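Local coordinates for transcriptional regulator, LacI family protein (PDB 3K9C), which probably acts as a DNA-binding transcription factor of the LacI family, with a ligand-binding core that resembles the periplasmic sugar-binding proteins, at residues 51-54 and 55-59; 83-86 and 87-91; 220-223 and 224-228. One frame throughout, in Å; residues are numbered along the deposited sequence.

How the contacts relate
All three contacts are local, made where a loop runs into or out of a helix. Contact 1 lies at the surface, at the start of helix 55-63. Contact 2 is partly buried, at the end of helix 79-86. Both join helices to the sheet that holds strands 42-49, 67-73 and 91-94. Their centres are about 17 Å apart, and they meet where Val59 CG1 packs on Leu85 CD1 at 3.6 Å. Contact 3, also partly buried, lies on the far side of the chain's centre from contact 2 and follows a strand of the other sheet. In contacts 1 and 3 arginines reach the second subunit. Contact 2 touches no other chain of the assembly and rests on backbone bonds and aliphatic packing.

Contact 1 (51-54 and 55-59); sequences PSRA and EKVAV
Ala54 O points into the first turn of helix 55-63 and accepts Ala58 N at 3.0 Å, with an N-H...O angle of 157° and the donor in the carbonyl plane. Val57 N lies 2.9 Å from Ala54 O, but that bond is weak because it is strongly bent (118°). Ala54 is the N-cap residue and has no polar side chain to cap the helix. Its methyl CB instead meets Val57 CG2 at 4.1 Å.

Arg53 comes in from the loop and lies along the same end of the helix. Its CG is anti to the backbone N (chi1 -153°), and the chain bends at chi3. This carries the guanidinium back to Ala58. One face lies over Ala58 CA, and NH2 is 3.6 Å from Ala58 CB. Further back, Arg53 CG touches Val57 CG1 at 4.0 Å. The polar end is held elsewhere: NE bonds to Ala48 O, NH2 bonds weakly to Ser47 OG, and Tyr34 of the second subunit makes a cation-pi contact. A leucine here would probably leave Ala48 O without this donor and Tyr34 of the neighbouring subunit without its cation. Glu55 turns away from the loop, and its carboxylate bonds to Thr75 OG1 and Arg76 N.

This is a helix N-terminus following strand 42-49, part of a beta-alpha-beta unit of the Rossmann-like fold in LacI-type regulators, set here at the subunit interface.

Contact 2 (83-86 and 87-91); sequences GALA and DRVPA
Leu85 and Val89 meet across the end of helix 79-86, with Leu85 CD1 4.1 Å from Val89 CG1. The two side chains lie side by side and point the same way. The other methyl of Leu85, CD2, touches Ala91 CB, also at 4.1 Å. Leu85 CG is anti to the backbone N (chi1 174°), which lets its two methyls reach both partners.

Backbone bonds end the helix next to these side chains. Leu85 O accepts two of them. Val89 N approaches nearly along the C=O axis at 3.2 Å, while Arg88 N, at 3.0 Å, sits well above the carbonyl plane. The chain therefore curls tightly round this one oxygen as the helix ends. Just before this, Asp87 N makes an i+4 bond to Gly83 O at 3.0 Å, with a weak second bond to Ala84 O. Ala86 CA adds a CA-H...O contact to Val89 O at 3.5 Å.

Asp87 folds its carboxylate back beside the helix end. Its CG is anti to the carbonyl carbon (chi1 -67°), on the side of its own N. OD2 then comes 2.8 Å from Gly83 O. Both atoms are acceptors, so the approach is not a hydrogen bond, and it is probably unfavourable for a charged carboxylate. Arg88 lays its CG 3.6 Å from Ala84 O, then leads its charged end away from the helix.

Farther out, Leu85, Arg88 and Val89 all touch Met63 of helix 55-63. Pro90 and Ala91 make backbone hydrogen bonds to Ala70 and Gly104. The turn thus passes the chain from helix 79-86 into strand 91-94, which runs parallel between strands 67-73 and 104-108, with helix 55-63 packed alongside.

Contact 3 (220-223 and 224-228); sequences YDDS and RLARI
Ser223 and Ala226 form the first turn of the short, weakly bonded helix 224-227, which follows strand 216-218 in the periplasmic binding protein-like domain. Ala226 N bonds to Ser223 O at 3.0 Å. The bond is bent (N-H...O angle 131°), and its donor stands well above the carbonyl plane. Ala226 CB also lies against Ser223 O, at 3.5 Å.

Ser223 OG sits between its backbone N and carbonyl carbon (chi1 68°). From there it rests against the side chain of Leu225, 3.7 Å from CG. Ser223 N bonds to Asp194, at the start of helix 194-206.

Arg227 folds back over the same turn. A kink at chi3 (70°) brings one face of its guanidinium over Arg224 CA. At the edge of the group, NH2 gives a weak bond to Asp222 O at 3.4 Å. NE stays 3.7 Å from Ser223 O without bonding to it. The Asp222 carboxylate is turned to another arginine: OD1 makes a salt bridge with Arg272, and it stands 5.4 Å from Arg227 NE. The opposite charge of Arg227 probably adds only a modest attraction at that distance. Ala226 CB lies 4.3 Å from Asp222 OD1 and also packs on Arg272.

The guanidinium of Arg224 reaches the second subunit, where NH2 makes a salt bridge with Glu169 of that subunit. Ile228 packs on the same residue. Leu225 and Ser223 meet Pro24 of helix 24-39 in their own chain. In the loop after strand 216-218, Asp221 OD2 bonds to a glycerol, probably from the crystallisation liquor. This is consistent with the loop bordering the effector cleft of LacI-type proteins, with the helical turn beyond it facing the dimer partner.

Contact 1 (51-54 and 55-59)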
loop_
_atom_site.group_PDB
_atom_site.type_symbol
_atom_site.label_atom_id
_atom_site.label_comp_id
_atom_site.label_asym_id
_atom_site.label_seq_id
_atom_site.Cartn_x
_atom_site.Cartn_y
_atom_site.Cartn_z
ATOM N N PRO B 51 -1.568 8.093 -10.228
ATOM C CA PRO B 51 -0.955 8.473 -11.507
ATOM C C PRO B 51 -1.958 8.942 -12.555
ATOM O O PRO B 51 -1.707 9.916 -13.256
ATOM C CB PRO B 51 -0.216 7.204 -11.932
ATOM C CG PRO B 51 0.194 6.611 -10.611
ATOM C CD PRO B 51 -1.071 6.778 -9.783
ATOM N N SER B 52 -3.093 8.258 -12.661
ATOM C CA SER B 52 -4.093 8.649 -13.644
ATOM C C SER B 52 -5.140 9.598 -13.078
ATOM O O SER B 52 -6.154 9.850 -13.717
ATOM C CB SER B 52 -4.785 7.413 -14.242
ATOM O OG SER B 52 -5.554 6.715 -13.281
ATOM N N ARG B 53 -4.911 10.118 -11.874
ATOM C CA ARG B 53 -5.872 11.051 -11.291
ATOM C C ARG B 53 -5.163 12.165 -10.538
ATOM O O ARG B 53 -4.880 12.043 -9.344
ATOM C CB ARG B 53 -6.863 10.329 -10.363
ATOM C CG ARG B 53 -8.206 11.067 -10.289
ATOM C CD ARG B 53 -9.309 10.296 -9.580
ATOM N NE ARG B 53 -9.362 10.650 -8.172
ATOM C CZ ARG B 53 -10.339 11.341 -7.595
ATOM N NH1 ARG B 53 -11.377 11.760 -8.299
ATOM N NH2 ARG B 53 -10.260 11.626 -6.309
ATOM N N ALA B 54 -4.884 13.250 -11.254
ATOM C CA ALA B 54 -4.185 14.404 -10.693
ATOM C C ALA B 54 -4.811 14.955 -9.420
ATOM O O ALA B 54 -6.034 14.903 -9.232
ATOM C CB ALA B 54 -4.088 15.512 -11.741
ATOM N N GLU B 55 -3.958 15.482 -8.547
ATOM C CA GLU B 55 -4.420 16.054 -7.295
ATOM C C GLU B 55 -5.398 17.190 -7.564
ATOM O O GLU B 55 -6.288 17.462 -6.756
ATOM C CB GLU B 55 -3.240 16.559 -6.466
ATOM C CG GLU B 55 -3.671 17.347 -5.239
ATOM C CD GLU B 55 -2.539 17.593 -4.274
ATOM O OE1 GLU B 55 -1.408 17.840 -4.749
ATOM O OE2 GLU B 55 -2.784 17.549 -3.044
ATOM N N LYS B 56 -5.234 17.849 -8.705
ATOM C CA LYS B 56 -6.127 18.932 -9.088
ATOM C C LYS B 56 -7.531 18.348 -9.300
ATOM O O LYS B 56 -8.534 18.924 -8.874
ATOM C CB LYS B 56 -5.624 19.584 -10.382
ATOM C CG LYS B 56 -6.390 20.823 -10.803
ATOM C CD LYS B 56 -5.869 21.373 -12.134
ATOM C CE LYS B 56 -6.178 20.428 -13.296
ATOM N NZ LYS B 56 -5.578 20.875 -14.599
ATOM N N VAL B 57 -7.591 17.196 -9.958
ATOM C CA VAL B 57 -8.865 16.525 -10.231
ATOM C C VAL B 57 -9.507 16.044 -8.927
ATOM O O VAL B 57 -10.721 16.139 -8.736
ATOM C CB VAL B 57 -8.655 15.312 -11.168
ATOM C CG1 VAL B 57 -9.963 14.553 -11.360
ATOM C CG2 VAL B 57 -8.104 15.788 -12.514
ATOM N N ALA B 58 -8.679 15.532 -8.028
ATOM C CA ALA B 58 -9.155 15.037 -6.749
ATOM C C ALA B 58 -9.761 16.166 -5.909
ATOM O O ALA B 58 -10.815 15.989 -5.287
ATOM C CB ALA B 58 -8.013 14.383 -5.998
ATOM N N VAL B 59 -9.104 17.322 -5.886
ATOM C CA VAL B 59 -9.615 18.432 -5.094
ATOM C C VAL B 59 -10.939 18.952 -5.646
ATOM O O VAL B 59 -11.882 19.156 -4.882
ATOM C CB VAL B 59 -8.606 19.605 -5.000
ATOM C CG1 VAL B 59 -9.194 20.725 -4.147
ATOM C CG2 VAL B 59 -7.285 19.118 -4.387
#

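Contact 2 (83-86 and 87-91)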
loop_
_atom_site.group_PDB
_atom_site.type_symbol
_atom_site.label_atom_id
_atom_site.label_comp_id
_atom_site.label_asym_id
_atom_site.label_seq_id
_atom_site.Cartn_x
_atom_site.Cartn_y
_atom_site.Cartn_z
ATOM N N GLY B 83 -4.059 28.924 -2.448
ATOM C CA GLY B 83 -4.824 30.142 -2.257
ATOM C C GLY B 83 -6.226 30.012 -2.810
ATOM O O GLY B 83 -7.202 30.263 -2.107
ATOM N N ALA B 84 -6.330 29.606 -4.070
ATOM C CA ALA B 84 -7.628 29.448 -4.709
ATOM C C ALA B 84 -8.511 28.483 -3.921
ATOM O O ALA B 84 -9.718 28.693 -3.790
ATOM C CB ALA B 84 -7.448 28.952 -6.133
ATOM N N LEU B 85 -7.904 27.427 -3.393
ATOM C CA LEU B 85 -8.652 26.444 -2.621
ATOM C C LEU B 85 -9.124 27.034 -1.298
ATOM O O LEU B 85 -10.258 26.810 -0.876
ATOM C CB LEU B 85 -7.788 25.207 -2.349
ATOM C CG LEU B 85 -8.436 24.181 -1.416
ATOM C CD1 LEU B 85 -9.681 23.625 -2.076
ATOM C CD2 LEU B 85 -7.447 23.071 -1.088
ATOM N N ALA B 86 -8.241 27.783 -0.648
ATOM C CA ALA B 86 -8.547 28.410 0.630
ATOM C C ALA B 86 -9.655 29.453 0.482
ATOM O O ALA B 86 -10.347 29.772 1.449
ATOM C CB ALA B 86 -7.295 29.052 1.203
ATOM N N ASP B 87 -9.826 29.978 -0.729
ATOM C CA ASP B 87 -10.861 30.978 -0.971
ATOM C C ASP B 87 -12.242 30.352 -1.062
ATOM O O ASP B 87 -13.250 31.057 -1.060
ATOM C CB ASP B 87 -10.576 31.760 -2.256
ATOM C CG ASP B 87 -9.342 32.636 -2.144
ATOM O OD1 ASP B 87 -9.217 33.368 -1.137
ATOM O OD2 ASP B 87 -8.498 32.600 -3.069
ATOM N N ARG B 88 -12.297 29.028 -1.131
ATOM C CA ARG B 88 -13.579 28.344 -1.231
ATOM C C ARG B 88 -13.956 27.587 0.032
ATOM O O ARG B 88 -15.141 27.434 0.350
ATOM C CB ARG B 88 -13.565 27.366 -2.399
ATOM C CG ARG B 88 -13.270 27.994 -3.740
ATOM C CD ARG B 88 -13.669 27.023 -4.821
ATOM N NE ARG B 88 -15.050 26.594 -4.618
ATOM C CZ ARG B 88 -15.625 25.579 -5.254
ATOM N NH1 ARG B 88 -14.936 24.877 -6.146
ATOM N NH2 ARG B 88 -16.888 25.264 -4.993
ATOM N N VAL B 89 -12.954 27.115 0.759
ATOM C CA VAL B 89 -13.217 26.359 1.967
ATOM C C VAL B 89 -11.992 26.364 2.863
ATOM O O VAL B 89 -10.863 26.432 2.371
ATOM C CB VAL B 89 -13.568 24.898 1.615
ATOM C CG1 VAL B 89 -12.369 24.231 0.922
ATOM C CG2 VAL B 89 -13.963 24.128 2.869
ATOM N N PRO B 90 -12.193 26.322 4.191
ATOM C CA PRO B 90 -11.021 26.313 5.071
ATOM C C PRO B 90 -10.165 25.106 4.679
ATOM O O PRO B 90 -10.696 24.024 4.400
ATOM C CB PRO B 90 -11.639 26.171 6.458
ATOM C CG PRO B 90 -12.939 26.915 6.311
ATOM C CD PRO B 90 -13.439 26.413 4.973
ATOM N N ALA B 91 -8.850 25.294 4.644
ATOM C CA ALA B 91 -7.945 24.218 4.254
ATOM C C ALA B 91 -6.743 24.069 5.181
ATOM O O ALA B 91 -6.268 25.038 5.772
ATOM C CB ALA B 91 -7.474 24.440 2.813
#

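Contact 3 (220-223 and 224-228)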
loop_
_atom_site.group_PDB
_atom_site.type_symbol
_atom_site.label_atom_id
_atom_site.label_comp_id
_atom_site.label_asym_id
_atom_site.label_seq_id
_atom_site.Cartn_x
_atom_site.Cartn_y
_atom_site.Cartn_z
ATOM N N TYR B 220 11.895 6.076 7.716
ATOM C CA TYR B 220 11.183 7.216 8.258
ATOM C C TYR B 220 9.686 7.022 8.012
ATOM O O TYR B 220 9.285 6.599 6.923
ATOM C CB TYR B 220 11.688 8.514 7.599
ATOM C CG TYR B 220 11.558 9.751 8.459
ATOM C CD1 TYR B 220 12.690 10.386 8.983
ATOM C CD2 TYR B 220 10.308 10.300 8.741
ATOM C CE1 TYR B 220 12.574 11.542 9.767
ATOM C CE2 TYR B 220 10.181 11.444 9.524
ATOM C CZ TYR B 220 11.316 12.057 10.033
ATOM O OH TYR B 220 11.190 13.168 10.832
ATOM N N ASP B 221 8.894 7.310 9.050
ATOM C CA ASP B 221 7.422 7.221 9.079
ATOM C C ASP B 221 6.848 6.200 10.065
ATOM O O ASP B 221 5.767 6.418 10.617
ATOM C CB ASP B 221 6.824 6.901 7.694
ATOM C CG ASP B 221 6.942 8.057 6.716
ATOM O OD1 ASP B 221 7.199 9.201 7.151
ATOM O OD2 ASP B 221 6.763 7.818 5.506
ATOM N N ASP B 222 7.570 5.099 10.275
ATOM C CA ASP B 222 7.125 4.002 11.140
ATOM C C ASP B 222 5.793 3.512 10.586
ATOM O O ASP B 222 4.785 3.460 11.296
ATOM C CB ASP B 222 6.956 4.445 12.605
ATOM C CG ASP B 222 6.762 3.257 13.563
ATOM O OD1 ASP B 222 7.270 2.158 13.259
ATOM O OD2 ASP B 222 6.123 3.420 14.627
ATOM N N SER B 223 5.804 3.165 9.303
ATOM C CA SER B 223 4.607 2.684 8.631
ATOM C C SER B 223 4.555 1.164 8.747
ATOM O O SER B 223 5.474 0.555 9.292
ATOM C CB SER B 223 4.625 3.115 7.159
ATOM O OG SER B 223 5.642 2.450 6.439
ATOM N N ARG B 224 3.486 0.561 8.230
ATOM C CA ARG B 224 3.304 -0.888 8.303
ATOM C C ARG B 224 4.491 -1.666 7.753
ATOM O O ARG B 224 4.764 -2.785 8.181
ATOM C CB ARG B 224 2.032 -1.314 7.553
ATOM C CG ARG B 224 2.097 -1.161 6.036
ATOM C CD ARG B 224 0.858 -1.752 5.362
ATOM N NE ARG B 224 0.737 -3.192 5.588
ATOM C CZ ARG B 224 1.464 -4.113 4.967
ATOM N NH1 ARG B 224 2.371 -3.751 4.067
ATOM N NH2 ARG B 224 1.294 -5.399 5.257
ATOM N N LEU B 225 5.200 -1.070 6.805
ATOM C CA LEU B 225 6.354 -1.723 6.199
ATOM C C LEU B 225 7.420 -2.015 7.249
ATOM O O LEU B 225 7.996 -3.094 7.272
ATOM C CB LEU B 225 6.951 -0.816 5.116
ATOM C CG LEU B 225 6.022 -0.346 3.993
ATOM C CD1 LEU B 225 6.715 0.712 3.162
ATOM C CD2 LEU B 225 5.626 -1.536 3.135
ATOM N N ALA B 226 7.666 -1.044 8.121
ATOM C CA ALA B 226 8.689 -1.158 9.156
ATOM C C ALA B 226 8.421 -2.169 10.265
ATOM O O ALA B 226 9.361 -2.757 10.819
ATOM C CB ALA B 226 8.937 0.215 9.772
ATOM N N ARG B 227 7.151 -2.380 10.593
ATOM C CA ARG B 227 6.816 -3.297 11.670
ATOM C C ARG B 227 6.674 -4.756 11.231
ATOM O O ARG B 227 6.605 -5.652 12.074
ATOM C CB ARG B 227 5.537 -2.831 12.367
ATOM C CG ARG B 227 4.265 -3.180 11.624
ATOM C CD ARG B 227 3.067 -2.404 12.160
ATOM N NE ARG B 227 3.166 -0.988 11.812
ATOM C CZ ARG B 227 2.135 -0.152 11.792
ATOM N NH1 ARG B 227 0.925 -0.597 12.104
ATOM N NH2 ARG B 227 2.310 1.119 11.446
ATOM N N ILE B 228 6.633 -4.997 9.924
ATOM C CA ILE B 228 6.516 -6.360 9.426
ATOM C C ILE B 228 7.543 -7.216 10.150
ATOM O O ILE B 228 8.725 -6.898 10.160
ATOM C CB ILE B 228 6.771 -6.443 7.903
ATOM C CG1 ILE B 228 5.673 -5.682 7.154
ATOM C CG2 ILE B 228 6.798 -7.896 7.462
ATOM C CD1 ILE B 228 5.906 -5.563 5.660
#